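PDB 6FPC: Pro-Pro endopeptidase from Paenibacillus alvei, which uses a catalytic zinc ion to cut peptide bonds between two prolines, cleaving a bacterial cell-surface protein at PLP-PVP motifs. Local coordinates for residues 47-61 against 80-94. Numbering follows the deposited sequence.
Sequences KIKLTQGAITNEPEL and DDVPGVSERVVAVRI
R93 lays its guanidinium flat against the G53–A54 peptide: A54 N stands 3.5 Å above the centre of the group, while G53 C sits over the same face nearer the rim. The side chain gets there because CG is anti to the backbone N (chi1 -164°) and the chain runs straight out to NE. A water in the guanidinium plane accepts from NE and donates to Q52 O and I94 O. T51 OG1 donates to G53 O, which holds the turn beneath R93. I55 crosses V85 at about a right angle, CD1 lying 3.8 Å from V85 CB, and L61 CD1 meets V85 CG1 tip to tip and A91 CB at 3.6 Å. Through I55 and L61, 55-61 packs against the sheet face carrying V89 and A91. That sheet is mixed: 47-51 and 89-93 run parallel at 21°, joined by five backbone bonds from V90 N–K47 O to I94 N–T51 O, and 84-86 pairs antiparallel with 89-93. The hairpin includes residues 86-89, crucial for substrate specificity. On the other face I48 and V90 lie side by side, CG1 to CB 4.1 Å, and V90 also approaches E112 of the zinc-binding helix 108-121. E60 comes at V89 from the opposite direction, OE2 lying 3.4 Å from V89 CG2; K49, crossing V89, bonds that same oxygen through NZ at 2.8 Å, a salt bridge over the valine.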
ATOM      1  N   LYS A  47       9.663  -3.489   8.117  1.00 31.27           N
ATOM      2  CA  LYS A  47       9.666  -2.180   8.753  1.00 31.44           C
ATOM      3  C   LYS A  47       8.894  -1.237   7.844  1.00 32.05           C
ATOM      4  O   LYS A  47       8.991  -1.338   6.623  1.00 30.82           O
ATOM      5  CB  LYS A  47      11.094  -1.647   9.040  1.00 34.07           C
ATOM      6  CG  LYS A  47      11.828  -2.348  10.211  1.00 28.96           C
ATOM      7  CD  LYS A  47      11.116  -2.249  11.576  1.00 33.85           C
ATOM      8  CE  LYS A  47      12.010  -2.628  12.751  1.00 52.39           C
ATOM      9  NZ  LYS A  47      12.625  -3.982  12.596  1.00 57.44           N
ATOM     10  N   ILE A  48       8.067  -0.389   8.430  1.00 27.95           N
ATOM     11  CA  ILE A  48       7.329   0.633   7.683  1.00 27.14           C
ATOM     12  C   ILE A  48       8.084   1.925   7.945  1.00 30.77           C
ATOM     13  O   ILE A  48       7.990   2.504   9.031  1.00 31.00           O
ATOM     14  CB  ILE A  48       5.830   0.743   8.045  1.00 29.83           C
ATOM     15  CG1 ILE A  48       5.080  -0.577   7.819  1.00 30.36           C
ATOM     16  CG2 ILE A  48       5.173   1.933   7.292  1.00 28.74           C
ATOM     17  CD1 ILE A  48       3.739  -0.635   8.560  1.00 32.15           C
ATOM     18  N   LYS A  49       8.867   2.353   6.960  1.00 26.49           N
ATOM     19  CA  LYS A  49       9.677   3.559   7.090  1.00 26.60           C
ATOM     20  C   LYS A  49       8.985   4.766   6.462  1.00 31.10           C
ATOM     21  O   LYS A  49       8.733   4.777   5.254  1.00 29.84           O
ATOM     22  CB  LYS A  49      11.075   3.338   6.484  1.00 28.66           C
ATOM     23  CG  LYS A  49      11.898   2.324   7.267  1.00 37.15           C
ATOM     24  CD  LYS A  49      13.327   2.231   6.786  1.00 44.90           C
ATOM     25  CE  LYS A  49      14.072   1.142   7.534  1.00 47.36           C
ATOM     26  NZ  LYS A  49      15.463   1.004   7.049  1.00 53.41           N
ATOM     27  N   LEU A  50       8.667   5.770   7.289  1.00 28.32           N
ATOM     28  CA  LEU A  50       8.060   7.016   6.810  1.00 28.26           C
ATOM     29  C   LEU A  50       9.232   7.948   6.606  1.00 32.17           C
ATOM     30  O   LEU A  50      10.029   8.150   7.525  1.00 30.35           O
ATOM     31  CB  LEU A  50       7.054   7.576   7.834  1.00 29.12           C
ATOM     32  CG  LEU A  50       5.948   6.621   8.309  1.00 32.86           C
ATOM     33  CD1 LEU A  50       5.026   7.311   9.273  1.00 33.89           C
ATOM     34  CD2 LEU A  50       5.194   5.962   7.135  1.00 33.69           C
ATOM     35  N   THR A  51       9.414   8.416   5.373  1.00 28.28           N
ATOM     36  CA  THR A  51      10.590   9.203   5.009  1.00 27.92           C
ATOM     37  C   THR A  51      10.292  10.673   4.811  1.00 31.96           C
ATOM     38  O   THR A  51       9.250  11.020   4.266  1.00 30.90           O
ATOM     39  CB  THR A  51      11.268   8.578   3.765  1.00 33.58           C
ATOM     40  OG1 THR A  51      10.481   8.831   2.590  1.00 33.18           O
ATOM     41  CG2 THR A  51      11.476   7.060   3.905  1.00 32.91           C
ATOM     42  N   GLN A  52      11.215  11.547   5.233  1.00 31.60           N
ATOM     43  CA  GLN A  52      11.006  12.971   5.017  1.00 31.72           C
ATOM     44  C   GLN A  52      11.401  13.365   3.592  1.00 38.51           C
ATOM     45  O   GLN A  52      10.761  14.228   3.014  1.00 40.56           O
ATOM     46  CB  GLN A  52      11.671  13.853   6.093  1.00 33.81           C
ATOM     47  CG  GLN A  52      11.266  15.331   6.006  1.00 32.36           C
ATOM     48  CD  GLN A  52       9.785  15.629   6.167  1.00 43.99           C
ATOM     49  OE1 GLN A  52       9.061  15.020   6.969  1.00 35.13           O
ATOM     50  NE2 GLN A  52       9.300  16.597   5.410  1.00 39.91           N
ATOM     51  N   GLY A  53      12.396  12.713   3.009  1.00 34.28           N
ATOM     52  CA  GLY A  53      12.734  12.997   1.615  1.00 33.45           C
ATOM     53  C   GLY A  53      12.261  11.919   0.655  1.00 35.57           C
ATOM     54  O   GLY A  53      11.414  11.082   1.002  1.00 32.47           O
ATOM     55  N   ALA A  54      12.842  11.901  -0.555  1.00 31.83           N
ATOM     56  CA  ALA A  54      12.551  10.853  -1.540  1.00 31.42           C
ATOM     57  C   ALA A  54      12.904   9.517  -0.923  1.00 34.27           C
ATOM     58  O   ALA A  54      13.884   9.415  -0.160  1.00 33.48           O
ATOM     59  CB  ALA A  54      13.359  11.071  -2.810  1.00 32.59           C
ATOM     60  N   ILE A  55      12.073   8.495  -1.201  1.00 28.69           N
ATOM     61  CA  ILE A  55      12.270   7.145  -0.661  1.00 28.07           C
ATOM     62  C   ILE A  55      13.652   6.589  -1.005  1.00 31.75           C
ATOM     63  O   ILE A  55      14.215   5.827  -0.211  1.00 30.31           O
ATOM     64  CB  ILE A  55      11.128   6.158  -1.039  1.00 30.13           C
ATOM     65  CG1 ILE A  55      11.094   5.848  -2.554  1.00 29.97           C
ATOM     66  CG2 ILE A  55       9.792   6.679  -0.517  1.00 31.26           C
ATOM     67  CD1 ILE A  55      10.100   4.696  -2.938  1.00 27.76           C
ATOM     68  N   THR A  56      14.220   7.031  -2.144  1.00 29.18           N
ATOM     69  CA  THR A  56      15.523   6.596  -2.615  1.00 29.65           C
ATOM     70  C   THR A  56      16.648   7.157  -1.729  1.00 35.66           C
ATOM     71  O   THR A  56      17.741   6.638  -1.816  1.00 35.42           O
ATOM     72  CB  THR A  56      15.726   6.851  -4.109  1.00 32.82           C
ATOM     73  OG1 THR A  56      15.383   8.201  -4.431  1.00 33.85           O
ATOM     74  CG2 THR A  56      14.942   5.837  -5.014  1.00 31.05           C
ATOM     75  N   ASN A  57      16.365   8.146  -0.830  1.00 34.10           N
ATOM     76  CA  ASN A  57      17.358   8.670   0.122  1.00 35.55           C
ATOM     77  C   ASN A  57      17.610   7.654   1.224  1.00 40.85           C
ATOM     78  O   ASN A  57      18.621   7.778   1.915  1.00 42.19           O
ATOM     79  CB  ASN A  57      16.946  10.026   0.731  1.00 37.70           C
ATOM     80  CG  ASN A  57      16.975  11.203  -0.215  1.00 58.59           C
ATOM     81  OD1 ASN A  57      17.580  11.176  -1.294  1.00 49.69           O
ATOM     82  ND2 ASN A  57      16.323  12.280   0.192  1.00 56.10           N
ATOM     83  N   GLU A  58      16.711   6.647   1.393  1.00 36.42           N
ATOM     84  CA  GLU A  58      16.910   5.591   2.388  1.00 37.46           C
ATOM     85  C   GLU A  58      18.066   4.718   1.923  1.00 40.21           C
ATOM     86  O   GLU A  58      18.051   4.303   0.754  1.00 37.36           O
ATOM     87  CB  GLU A  58      15.662   4.714   2.584  1.00 38.63           C
ATOM     88  CG  GLU A  58      14.555   5.377   3.378  1.00 52.98           C
ATOM     89  CD  GLU A  58      14.952   5.831   4.770  1.00 75.71           C
ATOM     90  OE1 GLU A  58      15.482   5.000   5.543  1.00 66.17           O
ATOM     91  OE2 GLU A  58      14.744   7.026   5.079  1.00 70.17           O
ATOM     92  N   PRO A  59      19.069   4.459   2.803  1.00 39.21           N
ATOM     93  CA  PRO A  59      20.244   3.662   2.392  1.00 38.69           C
ATOM     94  C   PRO A  59      19.939   2.379   1.625  1.00 39.46           C
ATOM     95  O   PRO A  59      20.565   2.111   0.592  1.00 39.93           O
ATOM     96  CB  PRO A  59      20.957   3.381   3.725  1.00 41.37           C
ATOM     97  CG  PRO A  59      20.663   4.597   4.547  1.00 47.00           C
ATOM     98  CD  PRO A  59      19.225   4.946   4.193  1.00 41.99           C
ATOM     99  N   GLU A  60      18.956   1.618   2.092  1.00 33.79           N
ATOM    100  CA  GLU A  60      18.591   0.365   1.439  1.00 32.72           C
ATOM    101  C   GLU A  60      17.856   0.548   0.101  1.00 32.26           C
ATOM    102  O   GLU A  60      17.694  -0.436  -0.614  1.00 30.02           O
ATOM    103  CB  GLU A  60      17.808  -0.543   2.382  1.00 34.70           C
ATOM    104  CG  GLU A  60      16.424  -0.046   2.754  1.00 47.66           C
ATOM    105  CD  GLU A  60      15.702  -1.015   3.661  1.00 68.30           C
ATOM    106  OE1 GLU A  60      15.579  -2.204   3.284  1.00 57.71           O
ATOM    107  OE2 GLU A  60      15.273  -0.593   4.759  1.00 68.86           O
ATOM    108  N   LEU A  61      17.403   1.779  -0.235  1.00 28.02           N
ATOM    109  CA  LEU A  61      16.724   2.028  -1.523  1.00 25.44           C
ATOM    110  C   LEU A  61      17.547   2.900  -2.455  1.00 28.29           C
ATOM    111  O   LEU A  61      17.116   3.140  -3.588  1.00 25.53           O
ATOM    112  CB  LEU A  61      15.299   2.613  -1.338  1.00 24.65           C
ATOM    113  CG  LEU A  61      14.278   1.728  -0.597  1.00 28.06           C
ATOM    114  CD1 LEU A  61      12.953   2.457  -0.439  1.00 29.05           C
ATOM    115  CD2 LEU A  61      14.058   0.393  -1.300  1.00 30.21           C
ATOM    116  N   ASP A  80      13.280   7.794  -8.012  1.00 21.98           N
ATOM    117  CA  ASP A  80      13.437   9.004  -7.188  1.00 23.43           C
ATOM    118  C   ASP A  80      12.104   9.757  -7.075  1.00 27.99           C
ATOM    119  O   ASP A  80      11.863  10.405  -6.071  1.00 29.42           O
ATOM    120  CB  ASP A  80      14.470   9.936  -7.833  1.00 25.52           C
ATOM    121  CG  ASP A  80      15.772   9.237  -8.146  1.00 35.86           C
ATOM    122  OD1 ASP A  80      16.686   9.301  -7.312  1.00 39.42           O
ATOM    123  OD2 ASP A  80      15.864   8.603  -9.224  1.00 34.63           O
ATOM    124  N   ASP A  81      11.247   9.663  -8.097  1.00 25.21           N
ATOM    125  CA  ASP A  81       9.931  10.345  -8.171  1.00 25.19           C
ATOM    126  C   ASP A  81       8.799   9.565  -7.529  1.00 27.61           C
ATOM    127  O   ASP A  81       7.689  10.091  -7.433  1.00 26.74           O
ATOM    128  CB  ASP A  81       9.535  10.523  -9.635  1.00 27.82           C
ATOM    129  CG  ASP A  81      10.523  11.324 -10.455  1.00 40.93           C
ATOM    130  OD1 ASP A  81      11.058  12.329  -9.927  1.00 41.69           O
ATOM    131  OD2 ASP A  81      10.780  10.932 -11.617  1.00 39.44           O
ATOM    132  N   VAL A  82       9.034   8.290  -7.210  1.00 22.56           N
ATOM    133  CA  VAL A  82       7.999   7.386  -6.714  1.00 22.03           C
ATOM    134  C   VAL A  82       7.809   7.595  -5.185  1.00 24.30           C
ATOM    135  O   VAL A  82       8.768   7.443  -4.439  1.00 23.29           O
ATOM    136  CB  VAL A  82       8.283   5.908  -7.104  1.00 25.39           C
ATOM    137  CG1 VAL A  82       7.217   4.974  -6.522  1.00 25.46           C
ATOM    138  CG2 VAL A  82       8.363   5.736  -8.631  1.00 25.16           C
ATOM    139  N   PRO A  83       6.584   7.935  -4.720  1.00 22.75           N
ATOM    140  CA  PRO A  83       6.408   8.283  -3.298  1.00 22.84           C
ATOM    141  C   PRO A  83       6.319   7.108  -2.316  1.00 25.54           C
ATOM    142  O   PRO A  83       6.382   7.322  -1.108  1.00 24.48           O
ATOM    143  CB  PRO A  83       5.117   9.116  -3.301  1.00 25.05           C
ATOM    144  CG  PRO A  83       4.303   8.526  -4.455  1.00 28.72           C
ATOM    145  CD  PRO A  83       5.352   8.194  -5.504  1.00 24.17           C
ATOM    146  N   GLY A  84       6.148   5.898  -2.821  1.00 22.51           N
ATOM    147  CA  GLY A  84       6.052   4.735  -1.945  1.00 23.10           C
ATOM    148  C   GLY A  84       6.427   3.450  -2.660  1.00 27.69           C
ATOM    149  O   GLY A  84       6.220   3.341  -3.868  1.00 27.03           O
ATOM    150  N   VAL A  85       6.961   2.474  -1.929  1.00 23.60           N
ATOM    151  CA  VAL A  85       7.334   1.161  -2.486  1.00 21.86           C
ATOM    152  C   VAL A  85       7.202   0.087  -1.405  1.00 24.18           C
ATOM    153  O   VAL A  85       7.282   0.399  -0.209  1.00 24.79           O
ATOM    154  CB  VAL A  85       8.745   1.161  -3.164  1.00 27.26           C
ATOM    155  CG1 VAL A  85       9.869   0.940  -2.142  1.00 27.27           C
ATOM    156  CG2 VAL A  85       8.820   0.118  -4.296  1.00 27.46           C
ATOM    157  N   SER A  86       7.061  -1.181  -1.820  1.00 20.97           N
ATOM    158  CA  SER A  86       6.919  -2.264  -0.855  1.00 23.22           C
ATOM    159  C   SER A  86       7.716  -3.465  -1.332  1.00 28.18           C
ATOM    160  O   SER A  86       7.475  -3.968  -2.424  1.00 25.46           O
ATOM    161  CB  SER A  86       5.444  -2.633  -0.701  1.00 25.86           C
ATOM    162  OG  SER A  86       5.213  -3.559   0.351  1.00 26.76           O
ATOM    163  N   GLU A  87       8.715  -3.862  -0.560  1.00 27.27           N
ATOM    164  CA  GLU A  87       9.508  -5.045  -0.869  1.00 28.84           C
ATOM    165  C   GLU A  87       9.613  -5.793   0.467  1.00 35.61           C
ATOM    166  O   GLU A  87       8.618  -6.381   0.883  1.00 35.10           O
ATOM    167  CB  GLU A  87      10.849  -4.636  -1.533  1.00 31.15           C
ATOM    168  CG  GLU A  87      11.765  -5.782  -1.966  1.00 38.61           C
ATOM    169  CD  GLU A  87      11.258  -6.858  -2.912  1.00 43.12           C
ATOM    170  OE1 GLU A  87      10.298  -6.597  -3.669  1.00 32.41           O
ATOM    171  OE2 GLU A  87      11.821  -7.976  -2.888  1.00 47.75           O
ATOM    172  N   ARG A  88      10.722  -5.672   1.192  1.00 33.48           N
ATOM    173  CA  ARG A  88      10.792  -6.256   2.527  1.00 34.92           C
ATOM    174  C   ARG A  88      10.714  -5.131   3.543  1.00 38.65           C
ATOM    175  O   ARG A  88      10.524  -5.343   4.735  1.00 42.01           O
ATOM    176  CB  ARG A  88      12.016  -7.135   2.676  1.00 36.37           C
ATOM    177  CG  ARG A  88      11.769  -8.437   1.945  1.00 40.02           C
ATOM    178  CD  ARG A  88      12.583  -9.520   2.527  1.00 45.47           C
ATOM    179  NE  ARG A  88      12.088  -9.986   3.824  1.00 42.26           N
ATOM    180  CZ  ARG A  88      11.492 -11.158   4.013  1.00 44.42           C
ATOM    181  NH1 ARG A  88      11.274 -11.973   2.988  1.00 24.49           N
ATOM    182  NH2 ARG A  88      11.125 -11.531   5.229  1.00 28.57           N
ATOM    183  N   VAL A  89      10.860  -3.932   3.036  1.00 30.84           N
ATOM    184  CA  VAL A  89      10.683  -2.677   3.737  1.00 29.55           C
ATOM    185  C   VAL A  89       9.496  -2.015   3.026  1.00 30.18           C
ATOM    186  O   VAL A  89       9.305  -2.224   1.809  1.00 27.55           O
ATOM    187  CB  VAL A  89      11.971  -1.812   3.688  1.00 33.71           C
ATOM    188  CG1 VAL A  89      12.310  -1.343   2.269  1.00 33.12           C
ATOM    189  CG2 VAL A  89      11.881  -0.635   4.649  1.00 34.83           C
ATOM    190  N   VAL A  90       8.682  -1.259   3.781  1.00 25.62           N
ATOM    191  CA  VAL A  90       7.586  -0.489   3.190  1.00 24.93           C
ATOM    192  C   VAL A  90       8.065   0.951   3.373  1.00 28.78           C
ATOM    193  O   VAL A  90       8.310   1.356   4.494  1.00 28.37           O
ATOM    194  CB  VAL A  90       6.221  -0.772   3.867  1.00 27.67           C
ATOM    195  CG1 VAL A  90       5.122   0.126   3.285  1.00 27.63           C
ATOM    196  CG2 VAL A  90       5.842  -2.244   3.724  1.00 26.66           C
ATOM    197  N   ALA A  91       8.346   1.663   2.294  1.00 25.13           N
ATOM    198  CA  ALA A  91       8.859   3.028   2.433  1.00 24.23           C
ATOM    199  C   ALA A  91       7.832   3.962   1.849  1.00 25.29           C
ATOM    200  O   ALA A  91       7.366   3.718   0.735  1.00 22.50           O
ATOM    201  CB  ALA A  91      10.181   3.163   1.709  1.00 25.27           C
ATOM    202  N   VAL A  92       7.405   4.971   2.632  1.00 23.19           N
ATOM    203  CA  VAL A  92       6.353   5.924   2.214  1.00 23.42           C
ATOM    204  C   VAL A  92       6.791   7.354   2.574  1.00 27.50           C
ATOM    205  O   VAL A  92       7.135   7.630   3.717  1.00 26.90           O
ATOM    206  CB  VAL A  92       4.971   5.564   2.860  1.00 29.33           C
ATOM    207  CG1 VAL A  92       3.878   6.567   2.460  1.00 29.88           C
ATOM    208  CG2 VAL A  92       4.526   4.147   2.498  1.00 29.09           C
ATOM    209  N   ARG A  93       6.745   8.265   1.612  1.00 24.83           N
ATOM    210  CA  ARG A  93       7.155   9.638   1.841  1.00 25.07           C
ATOM    211  C   ARG A  93       6.093  10.413   2.644  1.00 26.88           C
ATOM    212  O   ARG A  93       4.911  10.419   2.283  1.00 26.47           O
ATOM    213  CB  ARG A  93       7.460  10.323   0.496  1.00 26.04           C
ATOM    214  CG  ARG A  93       8.240  11.583   0.690  1.00 30.54           C
ATOM    215  CD  ARG A  93       8.665  12.245  -0.590  1.00 30.66           C
ATOM    216  NE  ARG A  93       9.394  13.468  -0.248  1.00 31.70           N
ATOM    217  CZ  ARG A  93      10.172  14.144  -1.086  1.00 46.84           C
ATOM    218  NH1 ARG A  93      10.333  13.729  -2.334  1.00 32.04           N
ATOM    219  NH2 ARG A  93      10.801  15.238  -0.678  1.00 45.02           N
ATOM    220  N   ILE A  94       6.538  11.085   3.712  1.00 25.84           N
ATOM    221  CA  ILE A  94       5.705  11.894   4.615  1.00 26.13           C
ATOM    222  C   ILE A  94       5.080  13.040   3.839  1.00 29.12           C
ATOM    223  O   ILE A  94       5.821  13.823   3.245  1.00 29.36           O
ATOM    224  CB  ILE A  94       6.535  12.423   5.828  1.00 28.99           C
ATOM    225  CG1 ILE A  94       7.011  11.259   6.724  1.00 29.45           C
ATOM    226  CG2 ILE A  94       5.726  13.449   6.637  1.00 28.90           C
ATOM    227  CD1 ILE A  94       8.165  11.583   7.633  1.00 29.00           C
TER
HETATM  228  O   HOH W   1      12.380  -4.308   6.424  1.00 41.13           O
HETATM  229  O   HOH W   2       8.337  14.455   2.335  1.00 34.48           O
HETATM  230  O   HOH W   3      10.368   9.319  -3.562  1.00 28.51           O
HETATM  231  O   HOH W   4      16.863  10.681  -4.976  1.00 49.52           O